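Local coordinates for metallo-carboxypeptidase (Pseudomonas aeruginosa, PDB 4A39), which probably removes C-terminal residues from peptides or proteins as a zinc-dependent carboxypeptidase of the M14 family, related to the cytosolic carboxypeptidases, at residues T151-R156 with R231-G236; W174-Q179 with P218-D223. One frame throughout, in Å; residues are numbered along the deposited sequence.

Both contacts belong to the zinc carboxypeptidase part of the chain, and their centres lie 12 Å apart. Contact 2 is the deeper one: it joins the end of strand 171-177 to the loop before helix 222-226, and the Q179 side chain comes to about 6 Å from the zinc ion. Contact 1 joins two surface turns, yet its segment 231-236 starts with R231, which holds the bound inhibitor. D223 connects the two contacts. Its OD1 lies 2.7 Å from S152 OG, probably a hydrogen bond, and forms a salt bridge of 2.9 Å with R156 NH1, so the first turn of contact 1 rests on the helix whose N-cap, N221, belongs to contact 2.

Contact 1. Residues T151-R156 with R231-G236. With GEM ((2-guanidinoethylmercapto)succinic acid), chain D.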
# COMPACT_ATOMS: atom_id res chain seq x y z
N THR A 151 14.66 2.70 12.59
CA THR A 151 14.24 4.03 13.04
C THR A 151 14.13 4.99 11.86
O THR A 151 15.08 5.18 11.10
CB THR A 151 15.25 4.58 14.06
OG1 THR A 151 15.35 3.67 15.17
CG2 THR A 151 14.80 5.94 14.58
N SER A 152 12.95 5.59 11.72
CA SER A 152 12.71 6.54 10.64
C SER A 152 13.44 7.85 10.87
O SER A 152 13.98 8.09 11.95
CB SER A 152 11.21 6.82 10.52
OG SER A 152 10.77 7.59 11.63
N VAL A 153 13.46 8.70 9.86
CA VAL A 153 14.12 9.99 9.97
C VAL A 153 13.66 10.76 11.20
O VAL A 153 14.48 11.37 11.91
CB VAL A 153 13.86 10.85 8.71
CG1 VAL A 153 14.38 12.26 8.92
CG2 VAL A 153 14.54 10.21 7.51
N GLN A 154 12.36 10.72 11.48
CA GLN A 154 11.81 11.44 12.62
C GLN A 154 11.65 10.63 13.90
O GLN A 154 10.95 11.04 14.82
CB GLN A 154 10.47 12.08 12.23
CG GLN A 154 10.58 13.01 11.03
CD GLN A 154 9.32 13.80 10.80
OE1 GLN A 154 8.22 13.26 10.88
NE2 GLN A 154 9.47 15.10 10.51
N GLY A 155 12.30 9.46 13.96
CA GLY A 155 12.24 8.66 15.17
C GLY A 155 11.03 7.77 15.42
O GLY A 155 10.63 7.58 16.57
N ARG A 156 10.45 7.23 14.36
CA ARG A 156 9.31 6.33 14.50
C ARG A 156 9.81 4.91 14.20
O ARG A 156 10.74 4.72 13.42
CB ARG A 156 8.19 6.73 13.54
CG ARG A 156 7.57 8.09 13.86
CD ARG A 156 6.31 8.35 13.05
NE ARG A 156 5.64 9.58 13.48
CZ ARG A 156 6.03 10.81 13.15
NH1 ARG A 156 7.08 10.99 12.37
NH2 ARG A 156 5.36 11.86 13.61
N ARG A 231 4.18 10.46 -1.61
CA ARG A 231 5.34 9.78 -2.17
C ARG A 231 6.65 9.63 -1.39
O ARG A 231 7.30 8.58 -1.48
CB ARG A 231 5.66 10.49 -3.48
CG ARG A 231 6.63 9.78 -4.40
CD ARG A 231 5.92 8.68 -5.14
NE ARG A 231 6.85 7.93 -5.96
CZ ARG A 231 6.54 6.82 -6.62
NH1 ARG A 231 5.31 6.32 -6.55
NH2 ARG A 231 7.48 6.19 -7.32
N THR A 232 7.03 10.66 -0.66
CA THR A 232 8.32 10.65 0.02
C THR A 232 8.36 10.52 1.54
O THR A 232 7.34 10.69 2.21
CB THR A 232 9.12 11.91 -0.36
OG1 THR A 232 8.37 13.08 -0.01
CG2 THR A 232 9.38 11.93 -1.86
N ASN A 233 9.54 10.19 2.07
CA ASN A 233 9.70 10.09 3.51
C ASN A 233 9.94 11.51 4.01
O ASN A 233 9.87 12.46 3.22
CB ASN A 233 10.85 9.13 3.89
CG ASN A 233 12.25 9.69 3.64
OD1 ASN A 233 12.43 10.71 2.98
ND2 ASN A 233 13.26 8.99 4.15
N ALA A 234 10.21 11.67 5.30
CA ALA A 234 10.40 13.00 5.87
C ALA A 234 11.49 13.84 5.22
O ALA A 234 11.34 15.06 5.11
CB ALA A 234 10.65 12.89 7.38
N ALA A 235 12.57 13.21 4.78
CA ALA A 235 13.68 13.93 4.16
C ALA A 235 13.42 14.27 2.69
O ALA A 235 14.26 14.89 2.04
CB ALA A 235 14.97 13.12 4.29
N GLY A 236 12.27 13.86 2.17
CA GLY A 236 11.94 14.14 0.79
C GLY A 236 12.45 13.13 -0.22
O GLY A 236 12.49 13.40 -1.42
C8 GEM D . 6.26 1.77 -8.71
S7 GEM D . 6.49 0.28 -7.68
C6 GEM D . 7.07 -0.91 -8.94
C5 GEM D . 6.55 -0.66 -10.35
N3 GEM D . 7.17 0.54 -10.93
C1 GEM D . 7.97 0.42 -11.99
N4 GEM D . 8.20 -0.78 -12.50
N2 GEM D . 8.54 1.49 -12.52
C9 GEM D . 7.11 2.94 -8.21
O14 GEM D . 7.91 2.72 -7.28
O15 GEM D . 6.94 4.04 -8.78
C10 GEM D . 4.78 2.16 -8.77
C11 GEM D . 4.22 2.52 -7.39
O12 GEM D . 3.18 1.94 -7.03
O13 GEM D . 4.85 3.37 -6.73
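Two type I beta turns meet here through their second residues, V153 and A234: S152-G155, which belongs to the hairpin connection between strands 144-151 and 157-163, and N233-G236, in the long loop that runs from helix 222-226 to helix 252-264. What passes between them is mostly apolar and modest, with 161 Å² buried. The methyl of A234 points at the first turn and is met by two side chains. V153 brings its CB to 4.0 Å from A234 CB; with CG1 anti to the backbone N (chi1 171°), its CG2 is directed to the amide end of N233, stopping 3.8 Å from ND2. Q154 lays its extended chain alongside the same methyl, CG being 3.7 Å from A234 CB.

The polar ends are occupied within or beyond the turns. S152 OG accepts the backbone N-H of R156, tying the turn's first residue to the one just after it, and also bonds to D223. R156 NH1 pairs with D223 too and appears to donate to Q154 OE1, whose position is less certain. N233 has CG in the crowded position between its backbone N and carbonyl carbon (chi1 74°); its ND2 is bonded to the R250 carbonyl and to E253, and its OD1 takes Q237 N and, weakly, A235 N.

The R231 side chain, bent at chi2 and paired through NE with D238, reaches into the pocket that holds GEM and presents its guanidinium to both carboxylates. NH1 reaches GEM O13 at 3.0 Å, and NH2 donates almost straight (174°) to GEM O15, 2.7 Å away at the guanidinium edge.

Contact 2. Residues W174-Q179 with P218-D223; sequences WVIAQQ and PNMNPD
In the carboxypeptidase domain, the loop ahead of helix 222-226 runs nearly parallel (22° apart) to the end of strand 171-177 and the residues after it. One of the two hydrogen bonds between the segments is M220 N to A177 O, 2.8 Å and nearly along the C=O axis. From there M220 runs outward. Its CB sits 3.4 Å from A177 O and also packs on Q179 CA. CG, anti to the carbonyl carbon, touches I176 CB (4.0 Å) on one flank and Q179 CG, running alongside, on another. Bends at chi2 and chi3 fold SD and CE into a compact hook; the side chain also touches V257 of helix 252-264.

N221, its CG anti to the backbone N, sends ND2 straight (173°) to Q179 O at 2.9 Å, in its own amide plane but above the carbonyl's. OD1 accepts G224 N, so one side chain N-caps the helix and ties it to 174-179. Two residues earlier, N219 OD1 accepts N221 N at 2.9 Å, an Asx turn. N219 CG is anti to its backbone N, and ND2, bonded to E187 OE1, comes to 3.6 Å from Q178 CD, amide planes 65° apart; Q178 is held by P181 O and E187 N. A water 2.9 Å from Q178 O and 3.0 Å from N221 O joins the two backbones.

Q179 ends on N240, D271 and W243. The junction is buried, with strand 268-275 beside I176, helix 185-196 against A177, Q178 and P218, and helix 252-264 against Q179 and M220.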
# COMPACT_ATOMS: atom_id res chain seq x y z
N TRP A 174 9.97 -12.66 2.26
CA TRP A 174 9.83 -11.26 2.65
C TRP A 174 8.69 -10.50 2.00
O TRP A 174 8.47 -10.58 0.79
CB TRP A 174 11.13 -10.50 2.35
CG TRP A 174 12.30 -10.92 3.17
CD1 TRP A 174 12.96 -12.12 3.12
CD2 TRP A 174 12.98 -10.13 4.15
NE1 TRP A 174 14.02 -12.11 4.01
CE2 TRP A 174 14.05 -10.90 4.65
CE3 TRP A 174 12.79 -8.83 4.64
CZ2 TRP A 174 14.93 -10.42 5.63
CZ3 TRP A 174 13.66 -8.35 5.62
CH2 TRP A 174 14.72 -9.15 6.10
N VAL A 175 7.98 -9.74 2.83
CA VAL A 175 6.89 -8.90 2.37
C VAL A 175 6.97 -7.56 3.10
O VAL A 175 6.91 -7.53 4.33
CB VAL A 175 5.52 -9.53 2.68
CG1 VAL A 175 4.41 -8.66 2.11
CG2 VAL A 175 5.45 -10.93 2.10
N ILE A 176 7.15 -6.48 2.35
CA ILE A 176 7.21 -5.14 2.94
C ILE A 176 6.12 -4.28 2.31
O ILE A 176 5.72 -4.51 1.15
CB ILE A 176 8.60 -4.48 2.75
CG1 ILE A 176 8.83 -4.12 1.28
CG2 ILE A 176 9.69 -5.42 3.25
CD1 ILE A 176 10.12 -3.37 1.05
N ALA A 177 5.63 -3.30 3.05
CA ALA A 177 4.54 -2.48 2.55
C ALA A 177 4.62 -0.98 2.78
O ALA A 177 5.29 -0.49 3.69
CB ALA A 177 3.23 -2.99 3.14
N GLN A 178 3.90 -0.26 1.92
CA GLN A 178 3.76 1.18 1.96
C GLN A 178 5.01 2.05 1.99
O GLN A 178 5.12 2.96 2.81
CB GLN A 178 2.82 1.56 3.12
CG GLN A 178 1.75 2.60 2.74
CD GLN A 178 0.65 2.74 3.78
OE1 GLN A 178 0.09 1.75 4.24
NE2 GLN A 178 0.33 3.98 4.16
N GLN A 179 5.95 1.78 1.09
CA GLN A 179 7.15 2.62 1.00
C GLN A 179 6.67 4.02 0.62
O GLN A 179 7.28 5.02 0.99
CB GLN A 179 8.10 2.11 -0.08
CG GLN A 179 8.91 0.90 0.30
CD GLN A 179 10.00 0.66 -0.71
OE1 GLN A 179 11.03 1.34 -0.70
NE2 GLN A 179 9.77 -0.29 -1.61
N PRO A 218 5.19 -4.28 8.12
CA PRO A 218 3.87 -3.67 7.95
C PRO A 218 3.85 -2.25 7.37
O PRO A 218 2.93 -1.91 6.62
CB PRO A 218 3.28 -3.72 9.36
CG PRO A 218 3.86 -4.98 9.90
CD PRO A 218 5.31 -4.87 9.47
N ASN A 219 4.83 -1.43 7.73
CA ASN A 219 4.88 -0.07 7.18
C ASN A 219 6.30 0.47 7.07
O ASN A 219 7.00 0.67 8.07
CB ASN A 219 4.01 0.88 8.01
CG ASN A 219 3.79 2.20 7.30
OD1 ASN A 219 4.70 3.03 7.19
ND2 ASN A 219 2.57 2.41 6.80
N MET A 220 6.70 0.72 5.83
CA MET A 220 8.03 1.20 5.49
C MET A 220 8.24 2.71 5.58
O MET A 220 9.37 3.17 5.41
CB MET A 220 8.40 0.78 4.07
CG MET A 220 8.75 -0.68 3.88
SD MET A 220 10.33 -1.10 4.62
CE MET A 220 11.44 -0.12 3.60
N ASN A 221 7.18 3.47 5.82
CA ASN A 221 7.29 4.93 5.86
C ASN A 221 6.32 5.55 6.86
O ASN A 221 5.38 6.25 6.48
CB ASN A 221 6.99 5.48 4.45
CG ASN A 221 7.61 6.85 4.21
OD1 ASN A 221 7.81 7.65 5.13
ND2 ASN A 221 7.88 7.14 2.94
N PRO A 222 6.54 5.30 8.16
CA PRO A 222 5.65 5.86 9.18
C PRO A 222 5.60 7.38 9.20
O PRO A 222 4.54 7.96 9.47
CB PRO A 222 6.20 5.27 10.48
CG PRO A 222 7.65 5.05 10.18
CD PRO A 222 7.61 4.50 8.77
N ASP A 223 6.73 8.04 8.92
CA ASP A 223 6.75 9.50 8.92
C ASP A 223 5.83 10.04 7.82
O ASP A 223 4.99 10.90 8.07
CB ASP A 223 8.17 10.03 8.67
CG ASP A 223 9.14 9.65 9.76
OD1 ASP A 223 8.70 9.19 10.84
OD2 ASP A 223 10.36 9.83 9.53
O HOH W 1 3.62 4.56 4.74